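Local structure of succinylglutamate desuccinylase/aspartoacylase (Ruegeria sp. TM1040, 3NA6) at residues 35-40 with 91-96; 101-106 with 121-126; 157-162 with 183-188. The protein probably hydrolyses the amide bond of an N-acylated amino acid in the manner of metal-dependent succinylglutamate desuccinylases and aspartoacylases. All blocks are in the same frame, centred on the assembly; numbering follows the deposited sequence.

In the fold
Following the chain from the N terminus, the three contacts close one after another, none nested in or crossing another. Contact 1 returns helix 93-97 to strand 36-46 after 50 residues that include strands 51-55 and 83-88 and helix 64-75. Contact 2 closes a shorter loop of 14 residues without helix or strand, fastening it to the start of helix 122-134. The two are neighbours, centres about 9 Å apart, with Pro94 against Ser103 and Pro104. Contact 3 pairs two adjacent parallel strands that helix 165-178 connects. It lies on the opposite side of the chain's centre, about 29 Å from contact 1 between centres, yet both reach the same mixed sheet.

Contact 1: residues 35-40 with 91-96; sequences GSVMIP and FNYPAF
Tyr93, at the start of helix 93-97, lays its side chain against Val37, Met38, Ile39 and Pro40 of the neighbouring strand. CG stands anti to the backbone N (chi1 -179°), which carries the base of the ring toward the strand. At the root, Tyr93 CB lies 4.1 Å from Ile39 CG1, and the two side chains pass one another, directed oppositely. Farther out, Pro40 CD sits over one ring face, 3.9 Å from the Tyr93 centroid and 17° off the normal, a CH-pi contact. Proline suits this place because a CD next to nitrogen has slightly polarised hydrogens to offer the ring. On the CD2 side, Val37 CG1 comes to the edge in the ring plane, 3.8 Å from Tyr93 CD2. Met38 O approaches obliquely, 3.5 Å from Tyr93 CE2. The hydroxyl at the tip makes a weak hydrogen bond with Arg97 NH1, one helical turn on.

Val37 CG1 also touches Pro94 CG at 3.8 Å, the side chains crossing at about a right angle. Proline fits a first helical turn, where no backbone N-H need be given to the helix. An alanine in place of Tyr93 would keep CB against Ile39 but would probably leave Pro40 CD without its ring and open a gap beside Val37.

No hydrogen bond joins the segments; apolar packing and the CH-pi contact carry the interface. Asp291 of a neighbouring subunit packs on both Tyr93 and Pro40, while Ile39 reaches Ile126. Asn92 is the N-cap, its OD1 accepting a weak bond of 3.4 Å from Ala95 N. The arrangement is a capped short helix, following strand 83-88, folded back on adjacent strand 36-46 of an alpha/beta fold, consistent with the zinc-exopeptidase clan.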
ATOM      1  N   GLY A  35       6.962  15.070 -16.954  1.00 24.29           N
ATOM      2  CA  GLY A  35       5.500  14.949 -17.067  1.00 22.71           C
ATOM      3  C   GLY A  35       4.752  16.212 -16.679  1.00 22.30           C
ATOM      4  O   GLY A  35       5.372  17.224 -16.316  1.00 22.37           O
ATOM      5  N   SER A  36       3.422  16.132 -16.778  1.00 22.09           N
ATOM      6  CA  SER A  36       2.509  17.245 -16.537  1.00 22.75           C
ATOM      7  C   SER A  36       1.161  16.758 -15.998  1.00 24.52           C
ATOM      8  O   SER A  36       0.756  15.606 -16.192  1.00 29.81           O
ATOM      9  CB  SER A  36       2.225  18.030 -17.839  1.00 23.08           C
ATOM     10  OG  SER A  36       3.369  18.106 -18.669  1.00 28.20           O
ATOM     11  N   VAL A  37       0.468  17.652 -15.317  1.00 21.47           N
ATOM     12  CA  VAL A  37      -0.956  17.489 -15.060  1.00 21.37           C
ATOM     13  C   VAL A  37      -1.634  18.327 -16.127  1.00 21.67           C
ATOM     14  O   VAL A  37      -1.370  19.497 -16.215  1.00 24.12           O
ATOM     15  CB  VAL A  37      -1.333  17.980 -13.682  1.00 20.67           C
ATOM     16  CG1 VAL A  37      -2.864  17.845 -13.463  1.00 24.06           C
ATOM     17  CG2 VAL A  37      -0.584  17.184 -12.625  1.00 24.78           C
HETATM   18  N   MSE A  38      -2.467  17.702 -16.946  1.00 22.87           N
HETATM   19  CA  MSE A  38      -3.161  18.355 -18.042  1.00 22.85           C
HETATM   20  C   MSE A  38      -4.610  18.674 -17.633  1.00 21.21           C
HETATM   21  O   MSE A  38      -5.505  17.861 -17.805  1.00 19.84           O
HETATM   22  CB  MSE A  38      -3.128  17.442 -19.282  1.00 21.91           C
HETATM   23  CG  MSE A  38      -1.718  17.081 -19.719  1.00 22.95           C
HETATM   24 SE   MSE A  38      -0.813  18.605 -20.566  0.75 27.01          SE
HETATM   25  CE  MSE A  38      -1.460  18.281 -22.384  1.00 27.75           C
ATOM     26  N   ILE A  39      -4.840  19.869 -17.091  1.00 19.64           N
ATOM     27  CA  ILE A  39      -6.168  20.195 -16.539  1.00 21.99           C
ATOM     28  C   ILE A  39      -7.134  20.625 -17.668  1.00 19.63           C
ATOM     29  O   ILE A  39      -6.874  21.613 -18.315  1.00 22.61           O
ATOM     30  CB  ILE A  39      -6.072  21.337 -15.519  1.00 21.02           C
ATOM     31  CG1 ILE A  39      -5.081  20.981 -14.423  1.00 26.22           C
ATOM     32  CG2 ILE A  39      -7.455  21.638 -14.907  1.00 13.07           C
ATOM     33  CD1 ILE A  39      -4.945  22.067 -13.366  1.00 24.37           C
ATOM     34  N   PRO A  40      -8.266  19.916 -17.883  1.00 20.87           N
ATOM     35  CA  PRO A  40      -9.113  20.313 -19.016  1.00 19.44           C
ATOM     36  C   PRO A  40      -9.701  21.684 -18.820  1.00 20.51           C
ATOM     37  O   PRO A  40     -10.050  22.055 -17.703  1.00 19.33           O
ATOM     38  CB  PRO A  40     -10.210  19.255 -19.020  1.00 20.13           C
ATOM     39  CG  PRO A  40      -9.498  18.050 -18.481  1.00 19.52           C
ATOM     40  CD  PRO A  40      -8.740  18.648 -17.319  1.00 20.45           C
ATOM     41  N   PHE A  91     -11.617  20.966 -11.394  1.00 20.03           N
ATOM     42  CA  PHE A  91     -10.759  22.004 -10.835  1.00 19.41           C
ATOM     43  C   PHE A  91      -9.548  21.392 -10.106  1.00 20.07           C
ATOM     44  O   PHE A  91      -8.415  21.657 -10.461  1.00 18.88           O
ATOM     45  CB  PHE A  91     -11.649  22.827  -9.922  1.00 22.09           C
ATOM     46  CG  PHE A  91     -11.058  24.111  -9.370  1.00 21.64           C
ATOM     47  CD1 PHE A  91      -9.877  24.661  -9.807  1.00 23.13           C
ATOM     48  CD2 PHE A  91     -11.780  24.782  -8.395  1.00 21.66           C
ATOM     49  CE1 PHE A  91      -9.416  25.832  -9.268  1.00 21.64           C
ATOM     50  CE2 PHE A  91     -11.329  25.972  -7.861  1.00 25.67           C
ATOM     51  CZ  PHE A  91     -10.158  26.488  -8.282  1.00 21.12           C
ATOM     52  N   ASN A  92      -9.761  20.571  -9.091  1.00 22.09           N
ATOM     53  CA  ASN A  92      -8.640  19.787  -8.562  1.00 20.83           C
ATOM     54  C   ASN A  92      -8.584  18.512  -9.365  1.00 18.13           C
ATOM     55  O   ASN A  92      -9.015  17.435  -8.914  1.00 18.34           O
ATOM     56  CB  ASN A  92      -8.758  19.478  -7.077  1.00 20.08           C
ATOM     57  CG  ASN A  92      -7.478  18.904  -6.520  1.00 29.71           C
ATOM     58  OD1 ASN A  92      -6.588  18.494  -7.290  1.00 24.09           O
ATOM     59  ND2 ASN A  92      -7.333  18.930  -5.194  1.00 20.99           N
ATOM     60  N   TYR A  93      -8.025  18.644 -10.555  1.00 18.75           N
ATOM     61  CA  TYR A  93      -8.052  17.578 -11.522  1.00 16.54           C
ATOM     62  C   TYR A  93      -7.470  16.271 -10.980  1.00 18.79           C
ATOM     63  O   TYR A  93      -8.096  15.217 -11.103  1.00 19.30           O
ATOM     64  CB  TYR A  93      -7.420  18.016 -12.839  1.00 15.64           C
ATOM     65  CG  TYR A  93      -7.451  16.931 -13.906  1.00 19.60           C
ATOM     66  CD1 TYR A  93      -8.646  16.383 -14.338  1.00 24.74           C
ATOM     67  CD2 TYR A  93      -6.278  16.443 -14.448  1.00 28.20           C
ATOM     68  CE1 TYR A  93      -8.671  15.402 -15.298  1.00 28.42           C
ATOM     69  CE2 TYR A  93      -6.293  15.442 -15.395  1.00 24.98           C
ATOM     70  CZ  TYR A  93      -7.489  14.938 -15.817  1.00 26.41           C
ATOM     71  OH  TYR A  93      -7.479  13.960 -16.757  1.00 25.93           O
ATOM     72  N   PRO A  94      -6.311  16.334 -10.326  1.00 20.38           N
ATOM     73  CA  PRO A  94      -5.786  15.082  -9.754  1.00 22.11           C
ATOM     74  C   PRO A  94      -6.720  14.428  -8.746  1.00 21.93           C
ATOM     75  O   PRO A  94      -6.878  13.189  -8.791  1.00 20.89           O
ATOM     76  CB  PRO A  94      -4.455  15.519  -9.130  1.00 24.34           C
ATOM     77  CG  PRO A  94      -4.045  16.700  -9.993  1.00 22.23           C
ATOM     78  CD  PRO A  94      -5.336  17.432 -10.191  1.00 24.02           C
ATOM     79  N   ALA A  95      -7.388  15.227  -7.901  1.00 20.56           N
ATOM     80  CA  ALA A  95      -8.341  14.676  -6.938  1.00 19.90           C
ATOM     81  C   ALA A  95      -9.494  14.041  -7.718  1.00 19.76           C
ATOM     82  O   ALA A  95      -9.928  12.926  -7.415  1.00 20.88           O
ATOM     83  CB  ALA A  95      -8.877  15.731  -5.970  1.00 18.20           C
ATOM     84  N   PHE A  96      -9.976  14.737  -8.736  1.00 21.34           N
ATOM     85  CA  PHE A  96     -11.054  14.170  -9.565  1.00 19.58           C
ATOM     86  C   PHE A  96     -10.652  12.830 -10.193  1.00 22.41           C
ATOM     87  O   PHE A  96     -11.408  11.857 -10.142  1.00 19.60           O
ATOM     88  CB  PHE A  96     -11.526  15.147 -10.635  1.00 21.13           C
ATOM     89  CG  PHE A  96     -12.429  14.530 -11.621  1.00 21.88           C
ATOM     90  CD1 PHE A  96     -13.731  14.253 -11.282  1.00 24.69           C
ATOM     91  CD2 PHE A  96     -11.972  14.166 -12.877  1.00 23.01           C
ATOM     92  CE1 PHE A  96     -14.572  13.633 -12.172  1.00 27.59           C
ATOM     93  CE2 PHE A  96     -12.821  13.563 -13.784  1.00 20.74           C
ATOM     94  CZ  PHE A  96     -14.129  13.291 -13.421  1.00 23.73           C
TER

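Contact 2: residues 101-106 with 121-126; sequences RTSPID and TVTQKI
Asp106 and Thr123 meet through two torsions: Asp106 CG sits between the backbone N and the carbonyl carbon (chi1 49°), and Thr123 OG1 stands anti to its carbonyl carbon, beside its own N (chi1 -61°). The carboxylate then takes two bonds from one residue. Thr123 OG1 donates to the syn lone pair of Asp106 OD1 at 2.7 Å, and Thr123 N gives a nearly straight bond (168°) to Asp106 OD2 at 2.9 Å, on its syn side and slightly out of the carboxylate plane. OD1 also accepts from Gly108 N, so the group is firmly fixed in its rotation. An aspartate suits a helix start, whose partial positive charge would probably favour a negative group.

The helix also caps itself. Thr121 and Gln124 form a capping box: Thr121 N donates to Gln124 OE1 at 3.0 Å, on a lone pair in the carbonyl plane, while Gln124 N returns a weak bond of 3.4 Å to Thr121 OG1. In the loop, Ser103 OG accepts from Ile105 N at 3.0 Å, an ST turn, and Ser103 CB rests 3.6 Å from Thr123 OG1. Beside these polar groups the side chains of Ile105 and Val122 cross at about a right angle, Ile105 CD1 lying 4.1 Å from Val122 CG2, two beta-branched side chains making the apolar side of the loop-helix junction.

Thr102 OG1 hydrogen-bonds to Asp30 of a neighbouring subunit. Val122 continues onto Leu25 of strand 17-26, and Ser103 and Ile105 lean on Pro94 of helix 93-97. The loop is thus held between that short helix and the N-terminal end of helix 122-134.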
ATOM      1  N   ARG A 101     -11.752  13.496  -2.428  1.00 22.65           N
ATOM      2  CA  ARG A 101     -11.875  14.879  -1.971  1.00 23.01           C
ATOM      3  C   ARG A 101     -10.585  15.695  -2.208  1.00 23.43           C
ATOM      4  O   ARG A 101     -10.622  16.802  -2.750  1.00 22.20           O
ATOM      5  CB  ARG A 101     -12.241  14.885  -0.517  1.00 22.35           C
ATOM      6  CG  ARG A 101     -12.415  16.249   0.125  1.00 24.09           C
ATOM      7  CD  ARG A 101     -12.890  16.073   1.528  1.00 26.47           C
ATOM      8  NE  ARG A 101     -12.985  17.346   2.216  1.00 22.55           N
ATOM      9  CZ  ARG A 101     -14.013  18.152   2.161  1.00 22.20           C
ATOM     10  NH1 ARG A 101     -15.104  17.823   1.476  1.00 26.99           N
ATOM     11  NH2 ARG A 101     -13.968  19.276   2.865  1.00 33.17           N
ATOM     12  N   THR A 102      -9.461  15.081  -1.872  1.00 21.93           N
ATOM     13  CA  THR A 102      -8.157  15.721  -1.913  1.00 22.00           C
ATOM     14  C   THR A 102      -7.255  15.039  -2.914  1.00 25.39           C
ATOM     15  O   THR A 102      -7.460  13.872  -3.292  1.00 21.98           O
ATOM     16  CB  THR A 102      -7.508  15.754  -0.532  1.00 20.95           C
ATOM     17  OG1 THR A 102      -7.235  14.412  -0.073  1.00 23.45           O
ATOM     18  CG2 THR A 102      -8.458  16.482   0.428  1.00 21.58           C
ATOM     19  N   SER A 103      -6.242  15.775  -3.340  1.00 26.55           N
ATOM     20  CA  SER A 103      -5.285  15.245  -4.290  1.00 27.68           C
ATOM     21  C   SER A 103      -4.454  14.074  -3.743  1.00 26.71           C
ATOM     22  O   SER A 103      -3.899  14.130  -2.635  1.00 26.48           O
ATOM     23  CB  SER A 103      -4.343  16.387  -4.757  1.00 30.07           C
ATOM     24  OG  SER A 103      -3.307  15.882  -5.601  1.00 31.54           O
ATOM     25  N   PRO A 104      -4.308  13.023  -4.542  1.00 26.35           N
ATOM     26  CA  PRO A 104      -3.394  11.976  -4.160  1.00 29.29           C
ATOM     27  C   PRO A 104      -1.899  12.389  -4.266  1.00 29.10           C
ATOM     28  O   PRO A 104      -1.070  11.765  -3.647  1.00 33.28           O
ATOM     29  CB  PRO A 104      -3.744  10.869  -5.148  1.00 30.35           C
ATOM     30  CG  PRO A 104      -4.151  11.565  -6.358  1.00 29.40           C
ATOM     31  CD  PRO A 104      -4.812  12.832  -5.915  1.00 30.74           C
ATOM     32  N   ILE A 105      -1.576  13.456  -4.993  1.00 28.93           N
ATOM     33  CA  ILE A 105      -0.196  13.929  -5.108  1.00 28.66           C
ATOM     34  C   ILE A 105       0.299  14.529  -3.786  1.00 30.76           C
ATOM     35  O   ILE A 105       1.384  14.207  -3.342  1.00 30.97           O
ATOM     36  CB  ILE A 105      -0.025  14.970  -6.268  1.00 27.40           C
ATOM     37  CG1 ILE A 105      -0.418  14.368  -7.629  1.00 30.20           C
ATOM     38  CG2 ILE A 105       1.434  15.483  -6.355  1.00 30.05           C
ATOM     39  CD1 ILE A 105      -0.567  15.439  -8.820  1.00 21.92           C
ATOM     40  N   ASP A 106      -0.515  15.368  -3.132  1.00 31.16           N
ATOM     41  CA  ASP A 106      -0.090  16.120  -1.949  1.00 28.65           C
ATOM     42  C   ASP A 106      -1.136  16.178  -0.826  1.00 28.73           C
ATOM     43  O   ASP A 106      -0.975  16.889   0.160  1.00 29.84           O
ATOM     44  CB  ASP A 106       0.301  17.533  -2.391  1.00 30.01           C
ATOM     45  CG  ASP A 106      -0.775  18.195  -3.290  1.00 29.54           C
ATOM     46  OD1 ASP A 106      -1.987  17.922  -3.088  1.00 26.06           O
ATOM     47  OD2 ASP A 106      -0.403  18.963  -4.202  1.00 36.69           O
ATOM     48  N   THR A 121       3.369  22.879  -3.829  1.00 23.24           N
ATOM     49  CA  THR A 121       2.809  21.605  -4.268  1.00 26.29           C
ATOM     50  C   THR A 121       1.925  21.811  -5.501  1.00 24.10           C
ATOM     51  O   THR A 121       1.597  22.932  -5.840  1.00 22.88           O
ATOM     52  CB  THR A 121       1.979  20.938  -3.130  1.00 25.68           C
ATOM     53  OG1 THR A 121       0.809  21.728  -2.829  1.00 30.14           O
ATOM     54  CG2 THR A 121       2.845  20.754  -1.895  1.00 33.25           C
ATOM     55  N   VAL A 122       1.588  20.727  -6.196  1.00 23.40           N
ATOM     56  CA  VAL A 122       0.683  20.810  -7.347  1.00 21.43           C
ATOM     57  C   VAL A 122      -0.595  21.605  -6.980  1.00 22.37           C
ATOM     58  O   VAL A 122      -0.995  22.527  -7.694  1.00 24.94           O
ATOM     59  CB  VAL A 122       0.361  19.421  -7.927  1.00 19.85           C
ATOM     60  CG1 VAL A 122      -0.774  19.525  -8.902  1.00 23.22           C
ATOM     61  CG2 VAL A 122       1.643  18.850  -8.637  1.00 23.05           C
ATOM     62  N   THR A 123      -1.212  21.260  -5.859  1.00 21.76           N
ATOM     63  CA  THR A 123      -2.466  21.912  -5.442  1.00 21.46           C
ATOM     64  C   THR A 123      -2.268  23.417  -5.229  1.00 20.87           C
ATOM     65  O   THR A 123      -3.104  24.227  -5.593  1.00 20.52           O
ATOM     66  CB  THR A 123      -3.039  21.215  -4.185  1.00 22.85           C
ATOM     67  OG1 THR A 123      -3.334  19.828  -4.501  1.00 21.49           O
ATOM     68  CG2 THR A 123      -4.343  21.898  -3.707  1.00 19.24           C
ATOM     69  N   GLN A 124      -1.139  23.788  -4.638  1.00 21.95           N
ATOM     70  CA  GLN A 124      -0.814  25.184  -4.414  1.00 23.04           C
ATOM     71  C   GLN A 124      -0.567  25.942  -5.711  1.00 23.22           C
ATOM     72  O   GLN A 124      -0.911  27.112  -5.800  1.00 23.61           O
ATOM     73  CB  GLN A 124       0.413  25.316  -3.516  1.00 23.08           C
ATOM     74  CG  GLN A 124       0.170  24.822  -2.134  1.00 30.84           C
ATOM     75  CD  GLN A 124       1.354  24.987  -1.256  1.00 32.04           C
ATOM     76  OE1 GLN A 124       2.473  24.575  -1.586  1.00 29.21           O
ATOM     77  NE2 GLN A 124       1.135  25.637  -0.130  1.00 34.53           N
ATOM     78  N   LYS A 125       0.078  25.289  -6.672  1.00 22.08           N
ATOM     79  CA  LYS A 125       0.327  25.858  -8.019  1.00 22.27           C
ATOM     80  C   LYS A 125      -0.988  26.074  -8.805  1.00 18.83           C
ATOM     81  O   LYS A 125      -1.166  27.113  -9.445  1.00 21.73           O
ATOM     82  CB  LYS A 125       1.290  24.970  -8.817  1.00 22.48           C
ATOM     83  CG  LYS A 125       2.758  24.979  -8.265  1.00 26.26           C
ATOM     84  CD  LYS A 125       3.550  23.836  -8.866  1.00 29.97           C
ATOM     85  CE  LYS A 125       5.018  24.089  -8.963  1.00 39.49           C
ATOM     86  NZ  LYS A 125       5.720  22.819  -9.312  1.00 33.03           N
ATOM     87  N   ILE A 126      -1.933  25.138  -8.687  1.00 19.70           N
ATOM     88  CA  ILE A 126      -3.288  25.333  -9.213  1.00 19.45           C
ATOM     89  C   ILE A 126      -3.920  26.586  -8.599  1.00 22.13           C
ATOM     90  O   ILE A 126      -4.401  27.475  -9.320  1.00 20.85           O
ATOM     91  CB  ILE A 126      -4.195  24.088  -9.015  1.00 19.16           C
ATOM     92  CG1 ILE A 126      -3.643  22.893  -9.797  1.00 22.13           C
ATOM     93  CG2 ILE A 126      -5.602  24.348  -9.479  1.00 15.30           C
ATOM     94  CD1 ILE A 126      -4.384  21.527  -9.524  1.00 21.57           C
TER

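Contact 3: residues 157-162 with 183-188; sequences AAAHIL and SVQLLE
Ala158 and His160 run beside Val184 and Leu186 as parallel strands, twisted 23° against each other, and this is the close-packed part. The backbone bonds alternate as parallel pairing requires: Val184 N reaches Ala157 O at 3.1 Å, Ala159 N reaches Val184 O, Leu186 N reaches Ala159 O, and Ile161 N reaches Leu186 O at 3.0 Å. In the last bond the donor stands well above the carbonyl plane, 59° out of it. On the face carrying Ala158 and His160, Leu186 CD2 packs 4.1 Å from Ala158 CB. Leu186 CD1 lies 3.9 Å from His160 CD2, Leu186 and His160 projecting alongside each other in a common direction. Alanine suits the strand here because its small CB makes room for the leucine. The imidazole edge meets Leu186 O in plane, and His160 ND1 is hydrogen-bonded to Glu200 OE2. On the face carrying Ala159 and Gln185, Gln185 CG is anti to its backbone N (chi1 -173°), which brings it to Ile161; the two side chains cross at about a right angle, Ile161 CD1 lying 3.6 Å from Gln185 CD.

The solvent side is looser. A water accepts from Gln185 NE2 at 2.8 Å and donates to His160 O. Farther along, a second water replaces a direct backbone bond, donating to Ile161 O at 2.6 Å and accepting from Glu188 N. Exposed Leu187 rests its CB on Ile161 CB.

The pair forms a beta-alpha-beta unit with helix 165-178, which packs through Met175 on Ala157 and Ser183, and through Gln168 on Ile161 and Gln185. Strand 205-210 pairs with the other side of strand 156-160, and strand 249-250 lies beyond strand 182-186.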
ATOM      1  N   ALA A 157     -28.250  26.553  -2.982  1.00 26.19           N
ATOM      2  CA  ALA A 157     -27.291  27.582  -3.415  1.00 25.71           C
ATOM      3  C   ALA A 157     -27.051  28.486  -2.200  1.00 27.18           C
ATOM      4  O   ALA A 157     -28.001  28.754  -1.428  1.00 27.38           O
ATOM      5  CB  ALA A 157     -27.868  28.369  -4.557  1.00 25.92           C
ATOM      6  N   ALA A 158     -25.811  28.961  -2.041  1.00 25.12           N
ATOM      7  CA  ALA A 158     -25.407  29.756  -0.886  1.00 25.43           C
ATOM      8  C   ALA A 158     -24.765  31.075  -1.297  1.00 26.73           C
ATOM      9  O   ALA A 158     -24.006  31.124  -2.264  1.00 28.55           O
ATOM     10  CB  ALA A 158     -24.454  28.983   0.004  1.00 23.97           C
ATOM     11  N   ALA A 159     -25.098  32.119  -0.543  1.00 27.85           N
ATOM     12  CA  ALA A 159     -24.498  33.457  -0.630  1.00 28.95           C
ATOM     13  C   ALA A 159     -23.947  33.817   0.756  1.00 32.02           C
ATOM     14  O   ALA A 159     -24.538  33.416   1.794  1.00 30.40           O
ATOM     15  CB  ALA A 159     -25.593  34.492  -1.010  1.00 28.81           C
ATOM     16  N   HIS A 160     -22.880  34.616   0.789  1.00 27.68           N
ATOM     17  CA  HIS A 160     -22.195  34.892   2.033  1.00 26.94           C
ATOM     18  C   HIS A 160     -22.515  36.255   2.624  1.00 29.50           C
ATOM     19  O   HIS A 160     -22.815  37.210   1.915  1.00 29.14           O
ATOM     20  CB  HIS A 160     -20.692  34.712   1.864  1.00 24.42           C
ATOM     21  CG  HIS A 160     -20.292  33.298   1.595  1.00 30.57           C
ATOM     22  ND1 HIS A 160     -19.515  32.929   0.513  1.00 29.70           N
ATOM     23  CD2 HIS A 160     -20.614  32.146   2.237  1.00 33.26           C
ATOM     24  CE1 HIS A 160     -19.364  31.616   0.510  1.00 40.44           C
ATOM     25  NE2 HIS A 160     -20.012  31.118   1.551  1.00 32.27           N
ATOM     26  N   ILE A 161     -22.473  36.299   3.952  1.00 28.74           N
ATOM     27  CA  ILE A 161     -22.509  37.520   4.702  1.00 27.48           C
ATOM     28  C   ILE A 161     -21.099  38.062   4.632  1.00 28.43           C
ATOM     29  O   ILE A 161     -20.127  37.374   5.019  1.00 26.94           O
ATOM     30  CB  ILE A 161     -22.898  37.271   6.159  1.00 28.14           C
ATOM     31  CG1 ILE A 161     -24.342  36.743   6.247  1.00 31.72           C
ATOM     32  CG2 ILE A 161     -22.725  38.568   6.988  1.00 26.56           C
ATOM     33  CD1 ILE A 161     -25.431  37.745   5.711  1.00 31.86           C
ATOM     34  N   LEU A 162     -20.989  39.283   4.103  1.00 29.28           N
ATOM     35  CA  LEU A 162     -19.715  39.938   3.861  1.00 27.43           C
ATOM     36  C   LEU A 162     -19.732  41.318   4.511  1.00 28.62           C
ATOM     37  O   LEU A 162     -20.799  41.949   4.697  1.00 24.45           O
ATOM     38  CB  LEU A 162     -19.506  40.094   2.342  1.00 26.96           C
ATOM     39  CG  LEU A 162     -19.524  38.816   1.496  1.00 25.31           C
ATOM     40  CD1 LEU A 162     -19.646  39.156   0.032  1.00 23.20           C
ATOM     41  CD2 LEU A 162     -18.259  37.956   1.744  1.00 21.84           C
ATOM     42  N   SER A 183     -32.358  27.654  -0.429  1.00 25.46           N
ATOM     43  CA  SER A 183     -31.593  28.899  -0.508  1.00 28.04           C
ATOM     44  C   SER A 183     -31.058  29.226   0.869  1.00 27.52           C
ATOM     45  O   SER A 183     -31.785  29.093   1.860  1.00 29.52           O
ATOM     46  CB  SER A 183     -32.501  30.037  -0.972  1.00 27.51           C
ATOM     47  OG  SER A 183     -32.820  29.905  -2.335  1.00 31.53           O
ATOM     48  N   VAL A 184     -29.794  29.641   0.912  0.50 27.79           N
ATOM     49  CA  VAL A 184     -29.109  30.016   2.149  0.50 30.02           C
ATOM     50  C   VAL A 184     -28.280  31.284   1.978  0.50 29.41           C
ATOM     51  O   VAL A 184     -27.685  31.500   0.925  0.50 29.99           O
ATOM     52  CB  VAL A 184     -28.075  28.965   2.589  0.50 29.22           C
ATOM     53  CG1 VAL A 184     -27.846  29.104   4.086  0.50 31.71           C
ATOM     54  CG2 VAL A 184     -28.496  27.558   2.201  0.50 29.68           C
ATOM     55  N   GLN A 185     -28.241  32.108   3.017  1.00 29.89           N
ATOM     56  CA  GLN A 185     -27.244  33.163   3.146  1.00 29.86           C
ATOM     57  C   GLN A 185     -26.628  32.989   4.536  1.00 32.82           C
ATOM     58  O   GLN A 185     -27.355  33.031   5.541  1.00 34.90           O
ATOM     59  CB  GLN A 185     -27.890  34.532   3.066  1.00 30.72           C
ATOM     60  CG  GLN A 185     -26.890  35.670   3.033  1.00 32.60           C
ATOM     61  CD  GLN A 185     -27.556  37.018   2.936  1.00 33.37           C
ATOM     62  OE1 GLN A 185     -28.515  37.285   3.643  1.00 35.40           O
ATOM     63  NE2 GLN A 185     -27.032  37.888   2.070  1.00 29.63           N
ATOM     64  N   LEU A 186     -25.304  32.846   4.591  1.00 32.59           N
ATOM     65  CA  LEU A 186     -24.605  32.507   5.829  1.00 33.61           C
ATOM     66  C   LEU A 186     -23.235  33.188   5.935  1.00 34.70           C
ATOM     67  O   LEU A 186     -22.564  33.421   4.933  1.00 30.78           O
ATOM     68  CB  LEU A 186     -24.388  30.997   5.858  1.00 33.36           C
ATOM     69  CG  LEU A 186     -23.488  30.479   4.720  1.00 35.29           C
ATOM     70  CD1 LEU A 186     -22.122  30.233   5.275  1.00 46.56           C
ATOM     71  CD2 LEU A 186     -23.989  29.201   4.096  1.00 40.68           C
ATOM     72  N   LEU A 187     -22.818  33.454   7.165  1.00 36.26           N
ATOM     73  CA  LEU A 187     -21.472  33.897   7.456  1.00 36.52           C
ATOM     74  C   LEU A 187     -20.576  32.684   7.446  1.00 38.76           C
ATOM     75  O   LEU A 187     -20.872  31.719   8.098  1.00 37.49           O
ATOM     76  CB  LEU A 187     -21.446  34.552   8.839  1.00 37.79           C
ATOM     77  CG  LEU A 187     -20.113  35.119   9.325  1.00 40.31           C
ATOM     78  CD1 LEU A 187     -19.552  36.245   8.399  1.00 32.42           C
ATOM     79  CD2 LEU A 187     -20.347  35.627  10.739  1.00 46.78           C
ATOM     80  N   GLU A 188     -19.492  32.725   6.685  1.00 40.57           N
ATOM     81  CA  GLU A 188     -18.523  31.645   6.643  1.00 43.79           C
ATOM     82  C   GLU A 188     -17.590  31.783   7.840  1.00 47.34           C
ATOM     83  O   GLU A 188     -16.863  32.760   7.939  1.00 48.97           O
ATOM     84  CB  GLU A 188     -17.731  31.727   5.344  1.00 43.85           C
ATOM     85  CG  GLU A 188     -16.644  30.705   5.172  1.00 52.39           C
ATOM     86  CD  GLU A 188     -17.136  29.273   5.362  1.00 61.42           C
ATOM     87  OE1 GLU A 188     -18.086  28.879   4.646  1.00 61.86           O
ATOM     88  OE2 GLU A 188     -16.569  28.560   6.236  1.00 57.87           O
TER
HETATM   89  O   HOH W   1     -24.972  37.392   0.294  1.00 23.25           O
HETATM   90  O   HOH W   2     -19.158  34.938   4.902  1.00 26.55           O